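Local coordinates for chitin binding domain (Burkholderia pseudomallei, PDB 3UAM), which probably binds chitin and may cleave polysaccharide chains by oxidation, like AA10 lytic polysaccharide monooxygenases, at residues Thr126-Tyr131 against Val156-Tyr161; Ser113-Trp118 against Glu178-Phe183; His21-Thr26 against Gln44-Glu49; Phe183-Arg188 against Ile211-Ala216. All blocks are in the same frame, centred on the assembly; numbering follows the deposited sequence. Where two conformers were deposited one is given.

Contact 1: residues Thr126-Tyr131 against Val156-Tyr161; sequences TRRWTY and VYLNTY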
# COMPACT_ATOMS: atom_id res chain seq x y z
N THR A 126 13.55 3.57 -3.38
CA THR A 126 12.34 2.83 -3.76
C THR A 126 12.56 1.85 -4.91
O THR A 126 13.06 2.24 -5.95
CB THR A 126 11.26 3.81 -4.20
OG1 THR A 126 11.00 4.72 -3.13
CG2 THR A 126 9.97 3.07 -4.61
N ARG A 127 12.16 0.60 -4.75
CA ARG A 127 12.18 -0.35 -5.87
C ARG A 127 10.94 -0.23 -6.73
O ARG A 127 11.04 -0.21 -7.94
CB ARG A 127 12.37 -1.80 -5.40
CG ARG A 127 12.51 -2.79 -6.54
CD ARG A 127 13.56 -2.38 -7.56
NE ARG A 127 14.87 -2.18 -6.94
CZ ARG A 127 15.88 -1.50 -7.49
NH1 ARG A 127 15.73 -0.90 -8.66
NH2 ARG A 127 17.02 -1.36 -6.83
N ARG A 128 9.78 -0.15 -6.10
CA ARG A 128 8.52 -0.08 -6.84
C ARG A 128 7.35 0.44 -5.98
O ARG A 128 7.44 0.53 -4.75
CB ARG A 128 8.16 -1.46 -7.42
CG ARG A 128 7.79 -2.50 -6.37
CD ARG A 128 7.37 -3.86 -6.93
NE ARG A 128 8.44 -4.52 -7.69
CZ ARG A 128 9.55 -5.03 -7.15
NH1 ARG A 128 9.77 -4.94 -5.84
NH2 ARG A 128 10.45 -5.62 -7.93
N TRP A 129 6.27 0.81 -6.68
CA TRP A 129 4.96 0.99 -6.10
C TRP A 129 4.06 0.05 -6.85
O TRP A 129 4.18 -0.08 -8.07
CB TRP A 129 4.45 2.39 -6.35
CG TRP A 129 5.21 3.50 -5.71
CD1 TRP A 129 4.89 4.19 -4.54
CD2 TRP A 129 6.42 4.12 -6.20
NE1 TRP A 129 5.81 5.18 -4.30
CE2 TRP A 129 6.75 5.20 -5.25
CE3 TRP A 129 7.23 3.94 -7.32
CZ2 TRP A 129 7.86 6.01 -5.43
CZ3 TRP A 129 8.34 4.77 -7.48
CH2 TRP A 129 8.65 5.78 -6.54
N THR A 130 3.17 -0.60 -6.13
CA THR A 130 2.27 -1.59 -6.70
C THR A 130 0.86 -1.27 -6.21
O THR A 130 0.68 -0.81 -5.07
CB THR A 130 2.63 -3.00 -6.23
OG1 THR A 130 3.94 -3.37 -6.71
CG2 THR A 130 1.65 -3.98 -6.83
N TYR A 131 -0.12 -1.47 -7.09
CA TYR A 131 -1.52 -1.26 -6.77
C TYR A 131 -2.30 -2.54 -7.02
O TYR A 131 -2.31 -3.06 -8.11
CB TYR A 131 -2.08 -0.09 -7.57
CG TYR A 131 -1.33 1.19 -7.30
CD1 TYR A 131 -1.71 2.01 -6.24
CD2 TYR A 131 -0.22 1.55 -8.05
CE1 TYR A 131 -1.02 3.17 -5.96
CE2 TYR A 131 0.46 2.73 -7.78
CZ TYR A 131 0.05 3.53 -6.72
OH TYR A 131 0.71 4.70 -6.38
N VAL A 156 1.79 -1.48 -11.73
CA VAL A 156 3.09 -1.53 -11.08
C VAL A 156 3.92 -0.39 -11.67
O VAL A 156 3.89 -0.19 -12.89
CB VAL A 156 3.81 -2.87 -11.34
CG1 VAL A 156 5.16 -2.90 -10.64
CG2 VAL A 156 2.96 -4.07 -10.89
N TYR A 157 4.65 0.34 -10.83
CA TYR A 157 5.68 1.27 -11.28
C TYR A 157 7.02 0.81 -10.73
O TYR A 157 7.27 0.89 -9.52
CB TYR A 157 5.38 2.69 -10.79
CG TYR A 157 4.10 3.27 -11.34
CD1 TYR A 157 2.89 3.03 -10.71
CD2 TYR A 157 4.11 4.07 -12.50
CE1 TYR A 157 1.71 3.56 -11.20
CE2 TYR A 157 2.92 4.59 -13.01
CZ TYR A 157 1.73 4.33 -12.34
OH TYR A 157 0.55 4.85 -12.79
N LEU A 158 7.88 0.31 -11.61
CA LEU A 158 9.15 -0.28 -11.21
C LEU A 158 10.32 0.65 -11.49
O LEU A 158 10.50 1.07 -12.64
CB LEU A 158 9.37 -1.57 -11.98
CG LEU A 158 10.70 -2.32 -11.80
CD1 LEU A 158 10.91 -2.77 -10.36
CD2 LEU A 158 10.80 -3.48 -12.78
N ASN A 159 11.12 0.94 -10.47
CA ASN A 159 12.40 1.65 -10.66
C ASN A 159 13.43 0.61 -11.09
O ASN A 159 13.50 -0.45 -10.50
CB ASN A 159 12.87 2.36 -9.38
CG ASN A 159 12.11 3.64 -9.11
OD1 ASN A 159 11.56 4.24 -10.04
ND2 ASN A 159 12.07 4.08 -7.84
N THR A 160 14.22 0.91 -12.10
CA THR A 160 15.15 -0.07 -12.65
C THR A 160 16.60 0.11 -12.19
O THR A 160 17.43 -0.76 -12.44
CB THR A 160 15.15 -0.02 -14.19
OG1 THR A 160 15.59 1.29 -14.62
CG2 THR A 160 13.72 -0.33 -14.76
N TYR A 161 16.91 1.20 -11.50
CA TYR A 161 18.33 1.47 -11.20
C TYR A 161 18.89 0.46 -10.19
O TYR A 161 18.31 0.26 -9.12
CB TYR A 161 18.54 2.89 -10.69
CG TYR A 161 20.01 3.18 -10.49
CD1 TYR A 161 20.82 3.53 -11.56
CD2 TYR A 161 20.59 3.04 -9.24
CE1 TYR A 161 22.17 3.76 -11.39
CE2 TYR A 161 21.94 3.26 -9.05
CZ TYR A 161 22.73 3.61 -10.11
OH TYR A 161 24.06 3.83 -9.89
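Two nitrogens of Arg127 grip one backbone oxygen, Tyr161 O: NH1 lies 2.9 Å away and NH2 3.1 Å away. The grip sits at the loop end of an antiparallel β-ladder between strands 126-133 and 155-158. Arg127 NH1 also donates to Asn159 O at 2.9 Å. Both oxygens lie in the guanidinium plane, so three bonds fix the rotation of the group. Its NE forms a salt bridge with Asp69. The chain leaves with CG anti to the backbone N (chi1 -176°) and then bends twice. Asn159 answers with its amide: ND2 donates to Thr126 O at 2.8 Å, from above the carbonyl plane. Asn159 N donates to Arg127 O. Further along, Trp129 and Tyr157 form a hydrogen-bonded pair, and Tyr157 N reaches Trp129 O at 2.8 Å in an almost straight bond (176°). Their side chains share a face and cross at about a right angle. Arg128 and Leu158 lie side by side on the other face. There the Arg128 guanidinium meets Asp63, Asp65 and Asp199. Back on the aromatic face, CE2 of Tyr131 reaches the edge of the Tyr157 ring, 3.7 Å from its CE1.

Contact 2: residues Ser113-Trp118 against Glu178-Phe183; sequences SLQISW and ETIHEF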
# COMPACT_ATOMS: atom_id res chain seq x y z
N SER A 113 -10.35 7.34 -14.61
CA SER A 113 -8.95 7.75 -14.39
C SER A 113 -8.78 8.20 -12.96
O SER A 113 -9.52 9.04 -12.48
CB SER A 113 -8.53 8.90 -15.31
OG SER A 113 -8.74 8.57 -16.65
N LEU A 114 -7.82 7.62 -12.27
CA LEU A 114 -7.64 7.89 -10.86
C LEU A 114 -6.20 8.29 -10.66
O LEU A 114 -5.29 7.59 -11.09
CB LEU A 114 -7.95 6.64 -10.03
CG LEU A 114 -8.03 6.84 -8.51
CD1 LEU A 114 -9.21 7.72 -8.16
CD2 LEU A 114 -8.14 5.49 -7.83
N GLN A 115 -6.00 9.45 -10.05
CA GLN A 115 -4.67 9.92 -9.73
C GLN A 115 -4.38 9.60 -8.26
O GLN A 115 -5.16 9.95 -7.36
CB GLN A 115 -4.61 11.43 -9.99
CG GLN A 115 -3.22 11.99 -10.11
CD GLN A 115 -3.19 13.27 -10.92
OE1 GLN A 115 -3.52 14.32 -10.39
NE2 GLN A 115 -2.81 13.19 -12.22
N ILE A 116 -3.28 8.91 -8.02
CA ILE A 116 -2.83 8.60 -6.66
C ILE A 116 -1.66 9.49 -6.31
O ILE A 116 -0.71 9.63 -7.13
CB ILE A 116 -2.31 7.15 -6.55
CG1 ILE A 116 -3.32 6.15 -7.13
CG2 ILE A 116 -1.93 6.82 -5.10
CD1 ILE A 116 -4.64 6.10 -6.43
N SER A 117 -1.70 10.12 -5.13
CA SER A 117 -0.58 10.89 -4.64
C SER A 117 -0.04 10.31 -3.33
O SER A 117 -0.77 10.20 -2.35
CB SER A 117 -0.95 12.35 -4.41
OG SER A 117 -1.24 13.03 -5.62
N TRP A 118 1.24 9.98 -3.33
CA TRP A 118 2.02 9.68 -2.11
C TRP A 118 2.75 10.89 -1.60
O TRP A 118 3.29 11.66 -2.40
CB TRP A 118 3.07 8.64 -2.39
CG TRP A 118 2.54 7.27 -2.64
CD1 TRP A 118 2.06 6.74 -3.84
CD2 TRP A 118 2.48 6.17 -1.68
NE1 TRP A 118 1.70 5.43 -3.67
CE2 TRP A 118 1.92 5.04 -2.39
CE3 TRP A 118 2.82 6.02 -0.34
CZ2 TRP A 118 1.71 3.82 -1.77
CZ3 TRP A 118 2.61 4.79 0.27
CH2 TRP A 118 2.07 3.72 -0.44
N GLU A 178 6.24 14.52 -3.70
CA GLU A 178 5.09 13.65 -3.86
C GLU A 178 5.24 12.79 -5.12
O GLU A 178 5.65 13.27 -6.17
CB GLU A 178 3.81 14.49 -3.99
CG GLU A 178 3.30 15.06 -2.66
CD GLU A 178 2.07 15.93 -2.83
OE1 GLU A 178 1.45 15.89 -3.94
OE2 GLU A 178 1.72 16.67 -1.89
N THR A 179 4.89 11.51 -4.98
CA THR A 179 4.80 10.62 -6.12
C THR A 179 3.36 10.61 -6.64
O THR A 179 2.43 10.29 -5.89
CB THR A 179 5.20 9.19 -5.75
OG1 THR A 179 6.49 9.20 -5.11
CG2 THR A 179 5.21 8.28 -7.02
N ILE A 180 3.18 10.95 -7.91
CA ILE A 180 1.88 11.01 -8.53
C ILE A 180 1.74 9.93 -9.62
O ILE A 180 2.46 9.95 -10.62
CB ILE A 180 1.66 12.39 -9.13
CG1 ILE A 180 1.83 13.43 -8.02
CG2 ILE A 180 0.27 12.50 -9.74
CD1 ILE A 180 2.53 14.66 -8.51
N HIS A 181 0.81 9.01 -9.41
CA HIS A 181 0.54 7.93 -10.35
C HIS A 181 -0.85 8.08 -10.87
O HIS A 181 -1.71 8.57 -10.16
CB HIS A 181 0.69 6.59 -9.66
CG HIS A 181 2.13 6.27 -9.28
ND1 HIS A 181 2.46 5.66 -8.13
CD2 HIS A 181 3.32 6.50 -9.97
CE1 HIS A 181 3.80 5.48 -8.09
NE2 HIS A 181 4.33 6.01 -9.20
N GLU A 182 -1.08 7.64 -12.10
CA GLU A 182 -2.42 7.70 -12.69
C GLU A 182 -2.70 6.45 -13.49
O GLU A 182 -1.87 6.02 -14.29
CB GLU A 182 -2.59 8.94 -13.61
CG GLU A 182 -4.01 9.12 -14.16
CD GLU A 182 -4.29 10.53 -14.67
OE1 GLU A 182 -3.42 11.06 -15.39
OE2 GLU A 182 -5.35 11.12 -14.33
N PHE A 183 -3.88 5.88 -13.29
CA PHE A 183 -4.31 4.72 -14.07
C PHE A 183 -5.83 4.64 -14.10
O PHE A 183 -6.51 5.37 -13.39
CB PHE A 183 -3.71 3.43 -13.49
CG PHE A 183 -3.79 3.33 -11.99
CD1 PHE A 183 -4.93 2.87 -11.38
CD2 PHE A 183 -2.69 3.64 -11.19
CE1 PHE A 183 -4.99 2.75 -10.00
CE2 PHE A 183 -2.74 3.53 -9.81
CZ PHE A 183 -3.90 3.08 -9.21
O HOH W 1 -1.05 15.48 -5.47
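Glu178, just ahead of the strand, brings its CA to 3.1 Å from Trp118 O, a CA-H...O contact. The Glu178 chain is extended beyond CG. Its OE1 takes a bond from a water that also meets Ser117 OG. Thr179 follows as the partner of Trp118 in a hydrogen-bonded antiparallel pair. Trp118 N donates to Thr179 O at 2.8 Å, and the return bond from Thr179 N is more bent (137°). Trp118 CB and Thr179 CB are 4.0 Å apart. Thr179 OG1 turns to Tyr120 OH. Ile180 points to the opposite face, beside Gln115 and Ser117. Its CG2, anti to the backbone N, lies across Gln115 and touches CG at 3.5 Å. His181 pairs with Ile116, and Ile116 N reaches His181 O at 2.7 Å. The His181 ring belongs to the inner face, where ND1 bonds to Tyr131 OH and the ring stacks on Tyr157. Trp118 NE1 bonds to the same hydroxyl. Glu182 returns to the face of Gln115, and its CA approaches Leu114 O at 3.3 Å. Phe183 closes the ladder through two backbone bonds with Leu114. With chi1 at 45°, CG stands between the backbone N and the carbonyl carbon. The ring then crosses Ile116 obliquely, with CZ 3.8 Å from CG1. In the fold, strand 113-121 is the middle of a three-stranded antiparallel sheet, between 21-26 and 179-184. The face carrying Ile116, Trp118 and His181 packs on strands 126-133 and 190-200.

Contact 3: residues His21-Thr26 against Gln44-Glu49; sequences HGRVIT and QVNELE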
# COMPACT_ATOMS: atom_id res chain seq x y z
N HIS A 21 8.70 8.16 6.59
CA HIS A 21 7.25 8.21 6.51
C HIS A 21 6.81 8.16 5.09
O HIS A 21 7.46 8.74 4.22
CB HIS A 21 6.77 9.53 7.07
CG HIS A 21 6.69 9.58 8.56
ND1 HIS A 21 6.45 10.73 9.22
CD2 HIS A 21 6.81 8.58 9.50
CE1 HIS A 21 6.39 10.46 10.54
NE2 HIS A 21 6.62 9.14 10.71
N GLY A 22 5.68 7.50 4.87
CA GLY A 22 5.03 7.50 3.57
C GLY A 22 3.55 7.19 3.73
O GLY A 22 3.20 6.35 4.57
N ARG A 23 2.71 7.86 2.93
CA ARG A 23 1.27 7.58 2.91
C ARG A 23 0.64 8.02 1.59
O ARG A 23 1.22 8.81 0.85
CB ARG A 23 0.57 8.27 4.08
CG ARG A 23 0.52 9.78 3.95
CD ARG A 23 0.13 10.48 5.23
NE ARG A 23 0.09 11.91 4.99
CZ ARG A 23 1.16 12.70 4.85
NH1 ARG A 23 2.40 12.24 4.99
NH2 ARG A 23 0.97 13.98 4.60
N VAL A 24 -0.55 7.50 1.30
CA VAL A 24 -1.35 7.99 0.19
C VAL A 24 -2.30 9.08 0.69
O VAL A 24 -3.24 8.83 1.44
CB VAL A 24 -2.13 6.86 -0.49
CG1 VAL A 24 -3.16 7.42 -1.47
CG2 VAL A 24 -1.14 5.93 -1.19
N ILE A 25 -2.04 10.30 0.24
CA ILE A 25 -2.80 11.44 0.71
C ILE A 25 -4.06 11.67 -0.12
O ILE A 25 -5.02 12.23 0.41
CB ILE A 25 -1.94 12.74 0.80
CG1 ILE A 25 -1.31 13.13 -0.54
CG2 ILE A 25 -0.88 12.57 1.88
CD1 ILE A 25 -0.85 14.58 -0.59
N THR A 26 -4.05 11.30 -1.40
CA THR A 26 -5.27 11.39 -2.22
C THR A 26 -5.29 10.29 -3.29
O THR A 26 -4.25 9.92 -3.83
CB THR A 26 -5.46 12.76 -2.89
OG1 THR A 26 -4.23 13.19 -3.43
CG2 THR A 26 -5.94 13.86 -1.89
N GLN A 44 1.72 7.44 13.07
CA GLN A 44 0.99 6.19 12.85
C GLN A 44 0.48 6.02 11.41
O GLN A 44 0.63 4.94 10.83
CB GLN A 44 -0.18 6.11 13.84
CG GLN A 44 0.26 5.86 15.29
CD GLN A 44 -0.91 5.86 16.27
OE1 GLN A 44 -1.92 6.52 16.04
NE2 GLN A 44 -0.78 5.12 17.35
N VAL A 45 -0.14 7.06 10.84
CA VAL A 45 -0.65 7.02 9.46
C VAL A 45 0.47 6.74 8.46
O VAL A 45 0.26 6.08 7.44
CB VAL A 45 -1.31 8.36 9.06
CG1 VAL A 45 -1.68 8.38 7.58
CG2 VAL A 45 -2.56 8.59 9.90
N ASN A 46 1.66 7.26 8.77
CA ASN A 46 2.84 7.22 7.91
C ASN A 46 3.82 6.04 8.15
O ASN A 46 4.87 5.95 7.50
CB ASN A 46 3.64 8.51 8.11
CG ASN A 46 3.06 9.68 7.35
OD1 ASN A 46 3.11 9.70 6.12
ND2 ASN A 46 2.47 10.64 8.05
N GLU A 47 3.45 5.13 9.07
CA GLU A 47 4.33 4.05 9.49
C GLU A 47 3.59 2.69 9.46
O GLU A 47 3.75 1.86 10.37
CB GLU A 47 4.88 4.32 10.89
CG GLU A 47 5.89 5.46 10.94
CD GLU A 47 6.24 5.91 12.35
OE1 GLU A 47 6.10 5.15 13.32
OE2 GLU A 47 6.68 7.08 12.50
N LEU A 48 2.82 2.47 8.40
CA LEU A 48 2.15 1.21 8.19
C LEU A 48 3.13 0.32 7.42
O LEU A 48 2.95 -0.01 6.25
CB LEU A 48 0.82 1.42 7.46
CG LEU A 48 -0.17 2.36 8.17
CD1 LEU A 48 -1.48 2.44 7.39
CD2 LEU A 48 -0.42 1.98 9.64
N GLU A 49 4.20 -0.04 8.14
CA GLU A 49 5.41 -0.61 7.56
C GLU A 49 5.56 -2.08 7.99
O GLU A 49 5.55 -2.42 9.18
CB GLU A 49 6.60 0.21 8.05
CG GLU A 49 7.91 -0.11 7.36
CD GLU A 49 9.11 0.62 7.93
OE1 GLU A 49 8.97 1.53 8.78
OE2 GLU A 49 10.23 0.27 7.53
O HOH W 2 2.12 4.29 6.13
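A polar, buried contact joins His21, Gly22 and Arg23, at the start of edge strand 21-26, to Asn46 and Glu47, just after helix 42-45. Asn46 is central. Its CB sits over one face of the His21 ring, 3.6 Å from the ring centroid, in a CH-pi contact. The amide and ring planes are only 19° apart. The ring edge is used by Glu47: His21 NE2 donates to OE2 at 2.7 Å. The carboxylate oxygen accepts on its anti lone pair and lies in the ring plane. His21 ND1 is buried and has no partner in the model. Asn46 OD1 accepts from Arg23 NH1 at 2.9 Å, on a lone pair and at the edge of the guanidinium. Asn46 ND2 bonds to Phe42 O, so both ends of the amide are held. The backbone joins in through Gly22 N and Asn46 O, 3.2 Å apart. One water receives Leu48 N and donates to Gly22 O and Val45 O. In AA10 enzymes a histidine opening the first strand, N-terminal in the mature chain, helps hold copper. His21 probably matches it, though here residues precede it and its ring forms a His-carboxylate hydrogen bond.

Contact 4: residues Phe183-Arg188 against Ile211-Ala216; sequences FNLPTR and IDLNFA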
# COMPACT_ATOMS: atom_id res chain seq x y z
N PHE A 183 -3.88 5.88 -13.29
CA PHE A 183 -4.31 4.72 -14.07
C PHE A 183 -5.83 4.64 -14.10
O PHE A 183 -6.51 5.37 -13.39
CB PHE A 183 -3.71 3.43 -13.49
CG PHE A 183 -3.79 3.33 -11.99
CD1 PHE A 183 -4.93 2.87 -11.38
CD2 PHE A 183 -2.69 3.64 -11.19
CE1 PHE A 183 -4.99 2.75 -10.00
CE2 PHE A 183 -2.74 3.53 -9.81
CZ PHE A 183 -3.90 3.08 -9.21
N ASN A 184 -6.35 3.72 -14.90
CA ASN A 184 -7.79 3.54 -14.99
C ASN A 184 -8.22 2.44 -14.07
O ASN A 184 -7.62 1.35 -14.08
CB ASN A 184 -8.20 3.20 -16.41
CG ASN A 184 -7.95 4.34 -17.35
OD1 ASN A 184 -6.90 4.39 -17.99
ND2 ASN A 184 -8.87 5.30 -17.40
N LEU A 185 -9.27 2.69 -13.30
CA LEU A 185 -9.86 1.64 -12.49
C LEU A 185 -10.53 0.61 -13.40
O LEU A 185 -11.08 0.97 -14.44
CB LEU A 185 -10.91 2.22 -11.51
CG LEU A 185 -10.42 3.17 -10.42
CD1 LEU A 185 -11.59 3.73 -9.60
CD2 LEU A 185 -9.40 2.46 -9.53
N PRO A 186 -10.50 -0.67 -12.99
CA PRO A 186 -11.17 -1.71 -13.79
C PRO A 186 -12.69 -1.68 -13.59
O PRO A 186 -13.22 -0.80 -12.92
CB PRO A 186 -10.56 -2.99 -13.24
CG PRO A 186 -10.28 -2.68 -11.82
CD PRO A 186 -9.97 -1.21 -11.74
N THR A 187 -13.38 -2.66 -14.17
CA THR A 187 -14.83 -2.81 -14.07
C THR A 187 -15.23 -3.49 -12.75
O THR A 187 -14.84 -4.62 -12.49
CB THR A 187 -15.33 -3.66 -15.25
OG1 THR A 187 -14.98 -2.99 -16.47
CG2 THR A 187 -16.87 -3.90 -15.19
N ARG A 188 -15.99 -2.78 -11.92
CA ARG A 188 -16.45 -3.28 -10.61
C ARG A 188 -17.78 -2.61 -10.24
O ARG A 188 -18.14 -1.57 -10.79
CB ARG A 188 -15.43 -2.95 -9.51
CG ARG A 188 -14.05 -3.60 -9.57
CD ARG A 188 -14.11 -5.10 -9.37
NE ARG A 188 -12.79 -5.71 -9.26
CZ ARG A 188 -11.99 -6.02 -10.29
NH1 ARG A 188 -12.34 -5.74 -11.53
NH2 ARG A 188 -10.81 -6.59 -10.07
N ILE A 211 -7.03 1.82 0.41
CA ILE A 211 -7.92 2.88 -0.04
C ILE A 211 -9.25 2.24 -0.32
O ILE A 211 -9.33 1.24 -1.07
CB ILE A 211 -7.44 3.54 -1.35
CG1 ILE A 211 -6.02 4.05 -1.21
CG2 ILE A 211 -8.37 4.69 -1.72
CD1 ILE A 211 -5.33 4.36 -2.52
N ASP A 212 -10.29 2.79 0.30
CA ASP A 212 -11.61 2.19 0.24
C ASP A 212 -12.44 2.87 -0.83
O ASP A 212 -12.55 4.08 -0.86
CB ASP A 212 -12.30 2.34 1.59
CG ASP A 212 -11.67 1.48 2.67
OD1 ASP A 212 -11.66 0.21 2.54
OD2 ASP A 212 -11.19 2.08 3.67
N LEU A 213 -13.04 2.06 -1.71
CA LEU A 213 -13.73 2.52 -2.91
C LEU A 213 -15.17 1.98 -2.96
O LEU A 213 -15.42 0.84 -2.57
CB LEU A 213 -12.98 2.04 -4.16
CG LEU A 213 -11.49 2.41 -4.27
CD1 LEU A 213 -10.92 1.83 -5.57
CD2 LEU A 213 -11.25 3.91 -4.19
N ASN A 214 -16.08 2.81 -3.48
CA ASN A 214 -17.43 2.39 -3.76
C ASN A 214 -17.75 2.65 -5.23
O ASN A 214 -17.90 3.80 -5.65
CB ASN A 214 -18.43 3.14 -2.89
CG ASN A 214 -19.80 2.49 -2.92
OD1 ASN A 214 -19.91 1.27 -2.79
ND2 ASN A 214 -20.85 3.29 -3.07
N PHE A 215 -17.85 1.57 -6.00
CA PHE A 215 -18.07 1.67 -7.43
C PHE A 215 -19.56 1.73 -7.67
O PHE A 215 -20.31 0.92 -7.12
CB PHE A 215 -17.51 0.44 -8.15
CG PHE A 215 -16.02 0.46 -8.37
CD1 PHE A 215 -15.15 0.09 -7.37
CD2 PHE A 215 -15.49 0.79 -9.61
CE1 PHE A 215 -13.79 0.06 -7.57
CE2 PHE A 215 -14.12 0.77 -9.83
CZ PHE A 215 -13.27 0.40 -8.81
N ALA A 216 -19.97 2.69 -8.48
CA ALA A 216 -21.35 2.75 -8.96
C ALA A 216 -21.77 1.37 -9.54
O ALA A 216 -20.97 0.64 -10.16
CB ALA A 216 -21.49 3.86 -10.01
OXT ALA A 216 -22.91 0.92 -9.38
O HOH W 3 -18.79 1.34 -11.42
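Arg188 and Phe215 lie side by side and point the same way, with the aliphatic start of the arginine laid on the ring. Arg188 CB stands over the centre of the ring, 3.6 Å from its centroid and only 9° off the ring normal. This is a CH-pi contact. CG of Arg188 follows toward the far rim, 4.1 Å from Phe215 CZ. A bend at chi2 (-67°) then turns CD off this line. The guanidinium leads away to other partners: NH1 donates to Thr187 O at 2.9 Å, and NE donates to Thr134 O. Leu185 crosses the same ring obliquely. Its CD1 is 3.8 Å from Phe215 CZ, and its CB is also close to that end of the ring. The other branch, CD2, reaches Leu213 CD1 at 4.3 Å. Pro186 adds its carbonyl oxygen, 3.6 Å from Phe215 CE2. The two backbones are linked through a water that donates to Arg188 O and to Ala216 O of the C-terminal carboxylate. The contact is thus mainly apolar, with Phe215 as its hub. Segment 183-188 is the end of strand 179-184 and the loop after it, and segment 211-216 is the end of strand 205-215. Strand 106-108 completes the packing: its Val108 touches Leu185, Leu213 and Phe215. Leu185 also rests on Leu114 of strand 113-121.

Contacts 1 and 2 meet face to face between the two sheets of the fold. Tyr131 OH links them, 2.7 Å from His181 ND1 and 3.0 Å from Trp118 NE1. Contacts 2 and 3 are joined within the three-stranded sheet, where Ser117 N lies 2.9 Å from Thr26 O; Ile25 and Thr26 form a classic beta bulge opposite Ser117. Contact 4 shares Phe183 with contact 2 and continues its strand into the loop. Val24 CG1 and Ile211 CD1, 3.9 Å apart, join contacts 3 and 4. His21, which probably corresponds to the family's copper-binding histidine, belongs to contact 3, whose centre is about 17 Å from that of contact 1 and about 21 Å from that of contact 4.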